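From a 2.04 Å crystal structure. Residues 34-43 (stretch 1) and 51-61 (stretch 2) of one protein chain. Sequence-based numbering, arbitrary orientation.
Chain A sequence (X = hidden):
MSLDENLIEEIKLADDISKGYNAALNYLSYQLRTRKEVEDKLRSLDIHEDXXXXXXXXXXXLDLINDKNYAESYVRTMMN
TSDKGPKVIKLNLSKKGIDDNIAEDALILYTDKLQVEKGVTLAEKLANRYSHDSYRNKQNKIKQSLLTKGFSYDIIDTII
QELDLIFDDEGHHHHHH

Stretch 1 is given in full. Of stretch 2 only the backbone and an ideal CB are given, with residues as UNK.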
# COMPACT_ATOMS: atom_id res chain seq x y z
N THR A 34 -1.85 10.77 -3.87
CA THR A 34 -2.84 10.14 -4.74
C THR A 34 -3.66 11.28 -5.30
O THR A 34 -3.61 12.39 -4.77
CB THR A 34 -3.83 9.20 -4.00
OG1 THR A 34 -4.69 9.97 -3.16
CG2 THR A 34 -3.09 8.16 -3.16
N ARG A 35 -4.42 11.01 -6.35
CA ARG A 35 -5.27 12.02 -6.95
C ARG A 35 -6.23 12.56 -5.90
O ARG A 35 -6.36 13.77 -5.73
CB ARG A 35 -6.06 11.42 -8.12
CG ARG A 35 -7.14 12.35 -8.67
CD ARG A 35 -7.83 11.76 -9.89
NE ARG A 35 -8.92 12.63 -10.35
CZ ARG A 35 -9.51 12.53 -11.54
NH1 ARG A 35 -9.13 11.60 -12.41
NH2 ARG A 35 -10.50 13.35 -11.85
N LYS A 36 -6.89 11.66 -5.18
CA LYS A 36 -7.85 12.05 -4.16
C LYS A 36 -7.24 12.89 -3.03
O LYS A 36 -7.89 13.79 -2.50
CB LYS A 36 -8.54 10.81 -3.58
CG LYS A 36 -9.90 11.11 -2.97
CD LYS A 36 -10.38 9.99 -2.06
CE LYS A 36 -11.68 10.36 -1.37
NZ LYS A 36 -12.07 9.34 -0.36
N GLU A 37 -5.99 12.61 -2.66
CA GLU A 37 -5.33 13.38 -1.61
C GLU A 37 -5.22 14.85 -2.01
O GLU A 37 -5.35 15.75 -1.18
CB GLU A 37 -3.92 12.85 -1.33
CG GLU A 37 -3.85 11.68 -0.35
CD GLU A 37 -2.42 11.28 -0.06
OE1 GLU A 37 -1.71 10.88 -1.00
OE2 GLU A 37 -2.00 11.37 1.11
N VAL A 38 -4.95 15.09 -3.30
CA VAL A 38 -4.84 16.44 -3.81
C VAL A 38 -6.25 16.95 -4.10
O VAL A 38 -6.58 18.09 -3.80
CB VAL A 38 -4.02 16.48 -5.13
CG1 VAL A 38 -3.88 17.92 -5.62
CG2 VAL A 38 -2.65 15.88 -4.92
N GLU A 39 -7.07 16.07 -4.66
CA GLU A 39 -8.45 16.37 -5.02
C GLU A 39 -9.21 16.96 -3.84
O GLU A 39 -10.09 17.81 -4.03
CB GLU A 39 -9.12 15.09 -5.51
CG GLU A 39 -10.11 15.31 -6.61
CD GLU A 39 -10.32 14.06 -7.44
OE1 GLU A 39 -10.60 12.99 -6.86
OE2 GLU A 39 -10.19 14.16 -8.68
N ASP A 40 -8.92 16.51 -2.63
CA ASP A 40 -9.57 17.09 -1.47
C ASP A 40 -8.55 17.67 -0.49
O ASP A 40 -8.54 17.37 0.70
CB ASP A 40 -10.55 16.10 -0.77
CG ASP A 40 -9.92 14.77 -0.42
OD1 ASP A 40 -8.86 14.76 0.24
OD2 ASP A 40 -10.52 13.73 -0.78
N LYS A 41 -7.68 18.50 -1.04
CA LYS A 41 -6.66 19.23 -0.30
C LYS A 41 -6.86 20.63 -0.85
O LYS A 41 -6.46 21.63 -0.24
CB LYS A 41 -5.25 18.74 -0.60
CG LYS A 41 -4.15 19.73 -0.22
CD LYS A 41 -4.25 20.16 1.25
CE LYS A 41 -3.21 21.24 1.59
NZ LYS A 41 -3.33 21.77 2.99
N LEU A 42 -7.47 20.67 -2.03
CA LEU A 42 -7.78 21.92 -2.71
C LEU A 42 -9.06 22.42 -2.05
O LEU A 42 -9.41 23.60 -2.14
CB LEU A 42 -8.02 21.67 -4.21
CG LEU A 42 -6.84 21.10 -5.01
CD1 LEU A 42 -7.26 20.83 -6.45
CD2 LEU A 42 -5.67 22.08 -4.97
N ARG A 43 -9.75 21.50 -1.38
CA ARG A 43 -10.98 21.81 -0.68
C ARG A 43 -10.65 22.40 0.69
O ARG A 43 -11.48 23.07 1.31
CB ARG A 43 -11.82 20.54 -0.53
CG ARG A 43 -12.46 20.09 -1.84
CD ARG A 43 -12.80 18.61 -1.83
NE ARG A 43 -13.64 18.25 -2.98
CZ ARG A 43 -13.76 17.02 -3.46
NH1 ARG A 43 -13.09 16.01 -2.91
NH2 ARG A 43 -14.54 16.80 -4.51
N UNK A 51 -13.08 24.32 -10.59
CA UNK A 51 -11.65 24.59 -10.71
C UNK A 51 -10.73 23.44 -10.29
O UNK A 51 -9.67 23.24 -10.89
CB UNK A 51 -11.31 25.82 -9.87
N UNK A 52 -11.12 22.68 -9.27
CA UNK A 52 -10.32 21.56 -8.81
C UNK A 52 -10.09 20.59 -9.96
O UNK A 52 -8.97 20.12 -10.19
CB UNK A 52 -11.00 20.86 -7.63
N UNK A 53 -11.16 20.29 -10.69
CA UNK A 53 -11.08 19.39 -11.82
C UNK A 53 -10.13 19.88 -12.90
O UNK A 53 -9.43 19.08 -13.52
CB UNK A 53 -12.47 19.18 -12.41
N UNK A 54 -10.12 21.19 -13.13
CA UNK A 54 -9.23 21.76 -14.14
C UNK A 54 -7.79 21.57 -13.70
O UNK A 54 -6.93 21.16 -14.47
CB UNK A 54 -9.53 23.24 -14.37
N UNK A 55 -7.53 21.86 -12.43
CA UNK A 55 -6.20 21.73 -11.84
C UNK A 55 -5.72 20.28 -11.84
O UNK A 55 -4.59 19.99 -12.24
CB UNK A 55 -6.20 22.28 -10.41
N UNK A 56 -6.59 19.37 -11.42
CA UNK A 56 -6.26 17.95 -11.37
C UNK A 56 -5.90 17.36 -12.73
O UNK A 56 -4.92 16.63 -12.85
CB UNK A 56 -7.44 17.17 -10.78
N UNK A 57 -6.69 17.65 -13.76
CA UNK A 57 -6.42 17.14 -15.09
C UNK A 57 -5.09 17.65 -15.62
O UNK A 57 -4.34 16.92 -16.28
CB UNK A 57 -7.55 17.53 -16.05
N UNK A 58 -4.80 18.91 -15.36
CA UNK A 58 -3.55 19.52 -15.80
C UNK A 58 -2.40 18.80 -15.09
O UNK A 58 -1.41 18.43 -15.72
CB UNK A 58 -3.53 21.02 -15.51
N UNK A 59 -2.54 18.60 -13.78
CA UNK A 59 -1.50 17.91 -13.02
C UNK A 59 -1.30 16.49 -13.52
O UNK A 59 -0.18 15.98 -13.57
CB UNK A 59 -1.85 17.89 -11.53
N UNK A 60 -2.39 15.82 -13.90
CA UNK A 60 -2.29 14.46 -14.42
C UNK A 60 -1.54 14.50 -15.75
O UNK A 60 -0.70 13.65 -16.02
CB UNK A 60 -3.67 13.83 -14.59
N UNK A 61 -1.87 15.49 -16.57
CA UNK A 61 -1.25 15.66 -17.88
C UNK A 61 0.27 15.86 -17.74
O UNK A 61 1.05 15.29 -18.50
CB UNK A 61 -1.88 16.85 -18.61

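Stretch 2 is helical throughout, with phi/psi near -60/-45 at most positions. Every position must therefore suit a helix. It runs at 143° to helix 35-39, so the two are closer to antiparallel than parallel.

Position 51 points sideways, and nothing of stretch 1 lies within 5.5 Å of its ideal CB. Most residues that tolerate a helix would fit. It is Tyr51, whose poorly ordered ring leads away.

Position 52 points toward stretch 1. Its ideal CB is 3.9 Å from Leu42 CD1 and 4.8 Å from Glu39 O. Leu42 offers an apolar surface beside a backbone carbonyl, which suits a medium aliphatic side chain; Val, Ile, Leu or Met are plausible. The residue is Ile52. Its CG2 packs 3.5 Å from Leu42 CD1. Its CD1 reaches the end of the helix and the chain after it, 3.7 Å from Glu39 O and 3.6 Å from Arg43 CG.

Positions 53 and 54 meet open space, which favors small or polar residues. They are Ser53 and Glu54, and neither touches stretch 1.

Position 55 points toward stretch 1, with the ideal CB 4.3 Å from Leu42 CD1. An aliphatic residue would extend the apolar patch begun at 52. Ile55 does so lightly, its CG2 4.3 Å from Leu42 CD1.

Position 56 also points toward stretch 1, between a polar and an apolar region. Its ideal CB is 4.6 Å from Glu39 OE2 and 4.8 Å from Arg35 NE. Arg35 NE and Glu39 OE2 already form a salt bridge at 2.6 Å, so a charge here is not required. Val38 and Leu42 lie nearby, and Ile, Leu, Val or Met would suit. The residue is Ile56. Its CD1 sits 3.8 Å from Val38 CG1 and 4.1 Å from Leu42 CD1. Its CG2 lies over one face of the Arg35 guanidinium, 3.5 Å from Arg35 NE.

Positions 57 and 58 have nothing of stretch 1 near their ideal CB atoms. Polar residues are natural choices. They are Asn57 and Lys58.

Position 59 points toward stretch 1 but starts farther off. A longer aliphatic chain could still reach Val38. Leu59 does, with CD1 4.2 Å from Val38 CG1.

Position 60 points toward stretch 1 near the extended Arg35 side chain. An acidic, amide or long aliphatic residue could meet it. It is Ile60, whose CD1 lies over the same guanidinium face as Ile56 CG2, 3.8 Å from Arg35 NH1.

Position 61 is out of reach and suits a polar residue. It is Asp61. No hydrogen bond crosses between the stretches.

Stretch 2, residues 51-61: YISEIINKLID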
# COMPACT_ATOMS: atom_id res chain seq x y z
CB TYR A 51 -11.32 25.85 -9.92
CG TYR A 51 -12.16 27.05 -10.32
CD1 TYR A 51 -12.21 27.47 -11.66
CD2 TYR A 51 -12.91 27.76 -9.38
CE1 TYR A 51 -12.97 28.56 -12.04
CE2 TYR A 51 -13.68 28.86 -9.76
CZ TYR A 51 -13.71 29.25 -11.09
OH TYR A 51 -14.46 30.34 -11.48
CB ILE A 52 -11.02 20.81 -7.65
CG1 ILE A 52 -10.94 21.64 -6.37
CG2 ILE A 52 -10.37 19.45 -7.45
CD1 ILE A 52 -11.57 20.98 -5.17
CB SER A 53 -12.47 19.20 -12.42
OG SER A 53 -12.39 18.42 -13.60
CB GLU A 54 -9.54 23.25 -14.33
CG GLU A 54 -8.77 23.92 -15.46
CD GLU A 54 -8.94 25.43 -15.47
OE1 GLU A 54 -10.09 25.91 -15.39
OE2 GLU A 54 -7.91 26.15 -15.57
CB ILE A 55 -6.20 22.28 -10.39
CG1 ILE A 55 -6.56 23.76 -10.42
CG2 ILE A 55 -4.82 22.08 -9.74
CD1 ILE A 55 -6.67 24.39 -9.05
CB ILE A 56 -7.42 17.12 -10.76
CG1 ILE A 56 -7.67 17.54 -9.31
CG2 ILE A 56 -7.10 15.62 -10.83
CD1 ILE A 56 -6.49 17.33 -8.38
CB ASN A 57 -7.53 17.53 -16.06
CG ASN A 57 -8.80 16.75 -15.81
OD1 ASN A 57 -8.78 15.52 -15.73
ND2 ASN A 57 -9.91 17.47 -15.69
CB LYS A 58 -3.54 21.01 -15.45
CG LYS A 58 -2.26 21.74 -15.83
CD LYS A 58 -1.89 21.51 -17.28
CE LYS A 58 -1.06 22.66 -17.81
NZ LYS A 58 -1.83 23.94 -17.75
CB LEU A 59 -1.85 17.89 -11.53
CG LEU A 59 -1.92 19.26 -10.85
CD1 LEU A 59 -2.27 19.08 -9.37
CD2 LEU A 59 -0.59 19.97 -11.00
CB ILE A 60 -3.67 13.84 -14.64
CG1 ILE A 60 -4.38 13.64 -13.29
CG2 ILE A 60 -3.53 12.53 -15.41
CD1 ILE A 60 -5.83 13.24 -13.43
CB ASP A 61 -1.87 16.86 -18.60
CG ASP A 61 -1.36 17.01 -20.01
OD1 ASP A 61 -1.49 16.03 -20.78
OD2 ASP A 61 -0.85 18.10 -20.36
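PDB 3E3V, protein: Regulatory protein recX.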